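Local coordinates for hypothetical protein AGR_L_1239 (Agrobacterium tumefaciens str. C58, PDB 1VQS) that is of unknown function but belongs to the NIPSNAP family, its ferredoxin-like chains pairing edge to edge through beta-strands in the crystal, possibly as a dimer, at the interface of chains A and B and the interface of chains A and C. Residues are numbered along the deposited sequence; one frame, centred on the assembly and turned at random. Chains: chain A/B/C, hypothetical protein AGR_L_1239.

Contact 1: the interface of chains A and B. Residues chain A 52-56, 62; chain B 106-109.
B:Lys108 lays the start of its side chain over one face of the A:Phe54 ring, its CB 3.9 Å from the ring centroid and displaced toward the rim at CZ. Here strand 49-55 of chain A pairs antiparallel with strand 99-109 of chain B, an intermolecular sheet contact between two ferredoxin-like NIPSNAP chains. A:Phe54 has CG wedged between its backbone N and carbonyl carbon (chi1 62°), which brings the ring across the B:Lys108 chain. A lysine suits this place because its methylenes can cover an aromatic face while the ammonium travels onward. Extended beyond CG, it crosses A:Glu56 at a slant, and water 2 joins B:Lys108 NZ to the carboxylate OE1 of A:Glu56, two atoms 4.3 Å apart. Between the strands, A:Phe54 N donates to B:Lys108 O, and B:Lys108 N to A:Phe54 O, both at 2.9 Å. B:Met107, modelled as selenomethionine, takes the opposite side of its strand. An unbranched, flexible chain suits this place: bent at chi3 (81°), it turns its methyl CE against the backbone, 3.5 Å from A:Ser55 N, while its CB meets A:Phe53 CB. A:Glu62 crosses B:Met107 at about a right angle, and its N donates to A:Ser55 OG at 2.8 Å, tying neighbouring strands of chain A together.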
loop_
_atom_site.group_PDB
_atom_site.type_symbol
_atom_site.label_atom_id
_atom_site.label_comp_id
_atom_site.label_asym_id
_atom_site.label_seq_id
_atom_site.Cartn_x
_atom_site.Cartn_y
_atom_site.Cartn_z
ATOM N N TYR A 52 6.550 -16.581 17.898
ATOM C CA TYR A 52 7.510 -16.363 16.811
ATOM C C TYR A 52 7.026 -17.206 15.650
ATOM O O TYR A 52 6.967 -18.430 15.760
ATOM C CB TYR A 52 8.930 -16.733 17.259
ATOM C CG TYR A 52 10.034 -15.941 16.576
ATOM C CD1 TYR A 52 10.255 -16.055 15.200
ATOM C CD2 TYR A 52 10.860 -15.092 17.300
ATOM C CE1 TYR A 52 11.289 -15.352 14.583
ATOM C CE2 TYR A 52 11.876 -14.390 16.697
ATOM C CZ TYR A 52 12.086 -14.507 15.338
ATOM O OH TYR A 52 13.107 -13.807 14.743
ATOM N N PHE A 53 6.624 -16.549 14.572
ATOM C CA PHE A 53 5.874 -17.217 13.510
ATOM C C PHE A 53 6.455 -16.902 12.135
ATOM O O PHE A 53 7.110 -15.861 11.932
ATOM C CB PHE A 53 4.417 -16.743 13.525
ATOM C CG PHE A 53 3.771 -16.803 14.898
ATOM C CD1 PHE A 53 3.316 -18.012 15.399
ATOM C CD2 PHE A 53 3.573 -15.648 15.655
ATOM C CE1 PHE A 53 2.739 -18.069 16.639
ATOM C CE2 PHE A 53 3.005 -15.704 16.894
ATOM C CZ PHE A 53 2.561 -16.920 17.389
ATOM N N PHE A 54 6.182 -17.799 11.189
ATOM C CA PHE A 54 6.502 -17.582 9.781
ATOM C C PHE A 54 5.300 -17.890 8.884
ATOM O O PHE A 54 4.370 -18.593 9.280
ATOM C CB PHE A 54 7.713 -18.391 9.361
ATOM C CG PHE A 54 7.535 -19.876 9.480
ATOM C CD1 PHE A 54 7.798 -20.515 10.677
ATOM C CD2 PHE A 54 7.156 -20.641 8.381
ATOM C CE1 PHE A 54 7.658 -21.875 10.789
ATOM C CE2 PHE A 54 7.014 -22.009 8.481
ATOM C CZ PHE A 54 7.283 -22.637 9.691
ATOM N N SER A 55 5.323 -17.336 7.681
ATOM C CA SER A 55 4.244 -17.455 6.700
ATOM C C SER A 55 3.781 -18.817 6.343
ATOM O O SER A 55 4.591 -19.744 6.210
ATOM C CB SER A 55 4.773 -16.960 5.341
ATOM O OG SER A 55 5.043 -15.620 5.373
ATOM N N GLU A 56 2.471 -18.932 6.130
ATOM C CA GLU A 56 1.921 -20.095 5.466
ATOM C C GLU A 56 0.864 -19.720 4.409
ATOM O O GLU A 56 0.988 -20.111 3.246
ATOM C CB GLU A 56 1.406 -21.124 6.469
ATOM C CG GLU A 56 0.668 -22.313 5.825
ATOM C CD GLU A 56 1.529 -23.139 4.847
ATOM O OE1 GLU A 56 2.779 -23.116 4.969
ATOM O OE2 GLU A 56 0.944 -23.838 3.963
ATOM N N GLU A 62 7.327 -13.960 5.228
ATOM C CA GLU A 62 7.099 -13.090 6.373
ATOM C C GLU A 62 7.424 -13.749 7.706
ATOM O O GLU A 62 7.136 -14.930 7.912
ATOM C CB GLU A 62 5.659 -12.590 6.388
ATOM C CG GLU A 62 5.363 -11.537 7.451
ATOM C CD GLU A 62 3.946 -10.982 7.347
ATOM O OE1 GLU A 62 3.042 -11.648 7.901
ATOM O OE2 GLU A 62 3.753 -9.897 6.737
ATOM N N ILE B 106 -2.643 -17.139 7.850
ATOM C CA ILE B 106 -2.246 -18.336 8.598
ATOM C C ILE B 106 -0.723 -18.407 8.667
ATOM O O ILE B 106 -0.064 -18.307 7.648
ATOM C CB ILE B 106 -2.789 -19.625 7.966
ATOM C CG1 ILE B 106 -4.324 -19.573 7.913
ATOM C CG2 ILE B 106 -2.256 -20.886 8.697
ATOM C CD1 ILE B 106 -5.023 -19.688 9.225
HETATM N N MSE B 107 -0.188 -18.578 9.878
HETATM C CA MSE B 107 1.236 -18.674 10.106
HETATM C C MSE B 107 1.527 -19.934 10.941
HETATM O O MSE B 107 0.622 -20.491 11.595
HETATM C CB MSE B 107 1.737 -17.343 10.725
HETATM C CG MSE B 107 1.384 -15.989 9.838
HETATM SE SE MSE B 107 2.293 -14.607 10.635
HETATM C CE MSE B 107 3.993 -14.893 9.869
ATOM N N LYS B 108 2.760 -20.411 10.856
ATOM C CA LYS B 108 3.213 -21.569 11.615
ATOM C C LYS B 108 4.215 -21.079 12.635
ATOM O O LYS B 108 4.876 -20.077 12.414
ATOM C CB LYS B 108 3.890 -22.581 10.701
ATOM C CG LYS B 108 2.970 -23.332 9.772
ATOM C CD LYS B 108 3.746 -24.513 9.181
ATOM C CE LYS B 108 2.961 -25.229 8.126
ATOM N NZ LYS B 108 3.777 -26.340 7.585
ATOM N N PRO B 109 4.295 -21.762 13.777
ATOM C CA PRO B 109 5.280 -21.408 14.810
ATOM C C PRO B 109 6.694 -21.882 14.472
ATOM O O PRO B 109 6.902 -23.037 14.027
ATOM C CB PRO B 109 4.780 -22.159 16.037
ATOM C CG PRO B 109 4.060 -23.354 15.459
ATOM C CD PRO B 109 3.442 -22.897 14.170
HETATM O O HOH W 1 1.251 -16.277 6.014
HETATM O O HOH W 2 4.516 -25.026 5.145
#

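Contact 2: the interface of chains A and B. Residues chain A 105-107; chain B 57-59, 62, 64.
The ammonium NZ of A:Lys105 meets the carboxylate OE1 of B:Glu62 at 2.7 Å, a hydrogen-bonded salt bridge joining two copies of this NIPSNAP-family, ferredoxin-like protein. NZ comes to the syn side of OE1, 29° out of the carboxylate plane, and the two side chains cross at about a right angle. Both are extended beyond CG: A:Lys105 starts with CG between its backbone N and carbonyl carbon (chi1 54°), then runs out across the partner to the acid. Length suits both residues, since each must span from its own strand to the meeting point. On the way, CD of A:Lys105 passes 4.0 Å from CD of B:Pro59, whose rigid ring offers an apolar flank to the methylenes. The backbone beside the lysine is fixed by an antiparallel bridge, in which A:Ile106 N bonds to B:Ile57 O at 2.9 Å and B:Ile57 N bonds to A:Ile106 O at 3.0 Å. One residue further along strand 99-109, A:Met107 crosses B:Val64 nearly at a right angle, its SE 3.6 Å from CG2 of B:Val64. That branch, anti to the carbonyl carbon, does the touching; a short branched residue suits a place beside the long methionine chain, modelled here with selenium. The methyl CE of A:Met107 also lies 3.6 Å from the backbone O of B:Glu62.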
loop_
_atom_site.group_PDB
_atom_site.type_symbol
_atom_site.label_atom_id
_atom_site.label_comp_id
_atom_site.label_asym_id
_atom_site.label_seq_id
_atom_site.Cartn_x
_atom_site.Cartn_y
_atom_site.Cartn_z
ATOM N N LYS A 105 4.930 -2.378 15.866
ATOM C CA LYS A 105 3.859 -1.678 16.496
ATOM C C LYS A 105 3.743 -2.152 17.924
ATOM O O LYS A 105 4.141 -3.269 18.255
ATOM C CB LYS A 105 2.527 -1.920 15.767
ATOM C CG LYS A 105 2.104 -3.362 15.564
ATOM C CD LYS A 105 1.000 -3.450 14.520
ATOM C CE LYS A 105 0.546 -4.865 14.252
ATOM N NZ LYS A 105 -0.495 -4.884 13.124
ATOM N N ILE A 106 3.178 -1.281 18.758
ATOM C CA ILE A 106 2.871 -1.603 20.134
ATOM C C ILE A 106 1.370 -1.702 20.239
ATOM O O ILE A 106 0.660 -0.786 19.788
ATOM C CB ILE A 106 3.331 -0.519 21.110
ATOM C CG1 ILE A 106 4.842 -0.333 21.037
ATOM C CG2 ILE A 106 2.863 -0.845 22.556
ATOM C CD1 ILE A 106 5.664 -1.537 21.371
HETATM N N MSE A 107 0.888 -2.783 20.842
HETATM C CA MSE A 107 -0.514 -2.954 21.029
HETATM C C MSE A 107 -0.782 -3.288 22.533
HETATM O O MSE A 107 0.113 -3.624 23.296
HETATM C CB MSE A 107 -1.071 -3.965 19.944
HETATM C CG MSE A 107 -0.943 -3.569 18.214
HETATM SE SE MSE A 107 -1.792 -4.858 17.487
HETATM C CE MSE A 107 -3.468 -4.024 17.495
ATOM N N ILE B 57 0.627 2.203 19.414
ATOM C CA ILE B 57 1.571 2.896 18.504
ATOM C C ILE B 57 1.697 2.085 17.216
ATOM O O ILE B 57 2.023 0.900 17.244
ATOM C CB ILE B 57 2.956 3.152 19.142
ATOM C CG1 ILE B 57 2.824 4.007 20.402
ATOM C CG2 ILE B 57 3.865 3.868 18.132
ATOM C CD1 ILE B 57 4.001 3.966 21.348
ATOM N N GLY B 58 1.404 2.733 16.086
ATOM C CA GLY B 58 1.406 2.092 14.771
ATOM C C GLY B 58 0.130 2.449 14.045
ATOM O O GLY B 58 -0.327 3.565 14.168
ATOM N N PRO B 59 -0.489 1.503 13.347
ATOM C CA PRO B 59 -1.819 1.802 12.833
ATOM C C PRO B 59 -2.765 2.162 13.979
ATOM O O PRO B 59 -2.751 1.472 15.007
ATOM C CB PRO B 59 -2.266 0.468 12.235
ATOM C CG PRO B 59 -1.031 -0.319 12.036
ATOM C CD PRO B 59 -0.109 0.101 13.149
ATOM N N GLU B 62 -6.860 -0.053 15.244
ATOM C CA GLU B 62 -6.633 -1.429 14.817
ATOM C C GLU B 62 -6.919 -2.441 15.917
ATOM O O GLU B 62 -6.564 -2.250 17.085
ATOM C CB GLU B 62 -5.204 -1.606 14.314
ATOM C CG GLU B 62 -4.927 -2.959 13.665
ATOM C CD GLU B 62 -3.523 -3.071 13.112
ATOM O OE1 GLU B 62 -2.603 -3.374 13.916
ATOM O OE2 GLU B 62 -3.380 -2.855 11.901
ATOM N N VAL B 64 -6.222 -6.656 16.540
ATOM C CA VAL B 64 -5.591 -7.894 16.093
ATOM C C VAL B 64 -5.992 -8.995 17.032
ATOM O O VAL B 64 -5.854 -8.851 18.241
ATOM C CB VAL B 64 -4.093 -7.784 16.105
ATOM C CG1 VAL B 64 -3.429 -9.168 15.889
ATOM C CG2 VAL B 64 -3.612 -6.823 15.038
#

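Contact 3: the interface of chains A and C. Residues chain A 75, 104-106; chain C 56-57.
A:Arg75 reaches from helix 72-84 toward C:Glu56, and the two side chains meet tip to tip. From CB, the arginine sets CG anti to its backbone N (chi1 175°) and stays extended through CD to NE, its methylenes spanning the way to chain C. Beyond NE, chi4 of -84° turns the guanidinium across the extended chain. At the fork, NH1 donates to the carboxylate OE2 of C:Glu56 at 2.9 Å, a nearly straight hydrogen bond that is also a salt bridge, and NH1 passes 4.1 Å from C:Ile57 CD1. The oxygen lies at the edge of the guanidinium, almost in its plane, but is approached on its anti side, and the two flat groups are turned 68° from each other. NH2, the other branch, holds water 3 at 2.8 Å, and this water meets the backbone O of C:Glu56 at 2.7 Å. Arginine suits the place through its two terminal nitrogens, which serve the side chain and, through water, the backbone of one residue. The same carbonyl has a weak bond from the amide ND2 of A:Asn104, while OD1 of A:Asn104 lies 3.4 Å from C:Ile57 CA. C:Ile57 adds the apolar part: its CD1 is 3.9 Å from CG1 of A:Ile106, and the branched chains cross at about a right angle. On chain A the site spans helix 72-84 and strand 99-109; on chain C it uses the short segment following strand 49-55, including the one-residue strand at C:Ile57.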
loop_
_atom_site.group_PDB
_atom_site.type_symbol
_atom_site.label_atom_id
_atom_site.label_comp_id
_atom_site.label_asym_id
_atom_site.label_seq_id
_atom_site.Cartn_x
_atom_site.Cartn_y
_atom_site.Cartn_z
ATOM N N ARG A 75 10.984 -1.470 28.089
ATOM C CA ARG A 75 11.340 -1.913 26.744
ATOM C C ARG A 75 12.581 -1.188 26.247
ATOM O O ARG A 75 13.516 -1.811 25.758
ATOM C CB ARG A 75 10.200 -1.633 25.766
ATOM C CG ARG A 75 10.548 -1.958 24.336
ATOM C CD ARG A 75 9.420 -1.601 23.384
ATOM N NE ARG A 75 9.799 -1.901 22.001
ATOM C CZ ARG A 75 10.502 -1.077 21.223
ATOM N NH1 ARG A 75 10.901 0.101 21.677
ATOM N NH2 ARG A 75 10.883 -1.476 20.015
ATOM N N ASN A 104 7.353 -2.302 13.187
ATOM C CA ASN A 104 6.878 -2.725 14.492
ATOM C C ASN A 104 5.726 -1.835 14.950
ATOM O O ASN A 104 5.561 -0.708 14.472
ATOM C CB ASN A 104 7.999 -2.810 15.548
ATOM C CG ASN A 104 8.680 -1.469 15.850
ATOM O OD1 ASN A 104 8.730 -0.584 15.006
ATOM N ND2 ASN A 104 9.280 -1.357 17.053
ATOM N N LYS A 105 4.930 -2.378 15.866
ATOM C CA LYS A 105 3.859 -1.678 16.496
ATOM C C LYS A 105 3.743 -2.152 17.924
ATOM O O LYS A 105 4.141 -3.269 18.255
ATOM C CB LYS A 105 2.527 -1.920 15.767
ATOM C CG LYS A 105 2.104 -3.362 15.564
ATOM C CD LYS A 105 1.000 -3.450 14.520
ATOM C CE LYS A 105 0.546 -4.865 14.252
ATOM N NZ LYS A 105 -0.495 -4.884 13.124
ATOM N N ILE A 106 3.178 -1.281 18.758
ATOM C CA ILE A 106 2.871 -1.603 20.134
ATOM C C ILE A 106 1.370 -1.702 20.239
ATOM O O ILE A 106 0.660 -0.786 19.788
ATOM C CB ILE A 106 3.331 -0.519 21.110
ATOM C CG1 ILE A 106 4.842 -0.333 21.037
ATOM C CG2 ILE A 106 2.863 -0.845 22.556
ATOM C CD1 ILE A 106 5.664 -1.537 21.371
ATOM N N GLU C 56 11.857 4.441 15.549
ATOM C CA GLU C 56 11.892 3.711 16.799
ATOM C C GLU C 56 10.704 2.738 16.941
ATOM O O GLU C 56 10.909 1.543 17.164
ATOM C CB GLU C 56 12.024 4.650 17.996
ATOM C CG GLU C 56 11.910 3.945 19.360
ATOM C CD GLU C 56 12.982 2.865 19.609
ATOM O OE1 GLU C 56 14.068 2.929 18.981
ATOM O OE2 GLU C 56 12.742 1.954 20.462
ATOM N N ILE C 57 9.487 3.224 16.772
ATOM C CA ILE C 57 8.321 2.332 16.698
ATOM C C ILE C 57 7.469 2.777 15.515
ATOM O O ILE C 57 7.104 3.950 15.432
ATOM C CB ILE C 57 7.464 2.372 17.973
ATOM C CG1 ILE C 57 8.277 1.928 19.189
ATOM C CG2 ILE C 57 6.242 1.465 17.816
ATOM C CD1 ILE C 57 7.674 2.337 20.537
HETATM O O HOH W 3 12.538 -0.505 17.976
#

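Contacts 1 and 2 belong to one two-fold symmetric A–B interface, their C-alpha centres about 19 Å apart. Strand 99-109 serves both, from chain B in contact 1 and chain A in contact 2. Between C-alpha centres, contact 3 lies about 8 Å from contact 2 and about 20 Å from contact 1. It shares A:Lys105 and A:Ile106 with contact 2, and segment 56-57 is reused in different copies: A:Glu56 and C:Glu56 in contacts 1 and 3, B:Ile57 and C:Ile57 in contacts 2 and 3. The A–B pairing plausibly forms a dimer; the A–C contact may join dimers in the eight-chain assembly or reflect crystal packing.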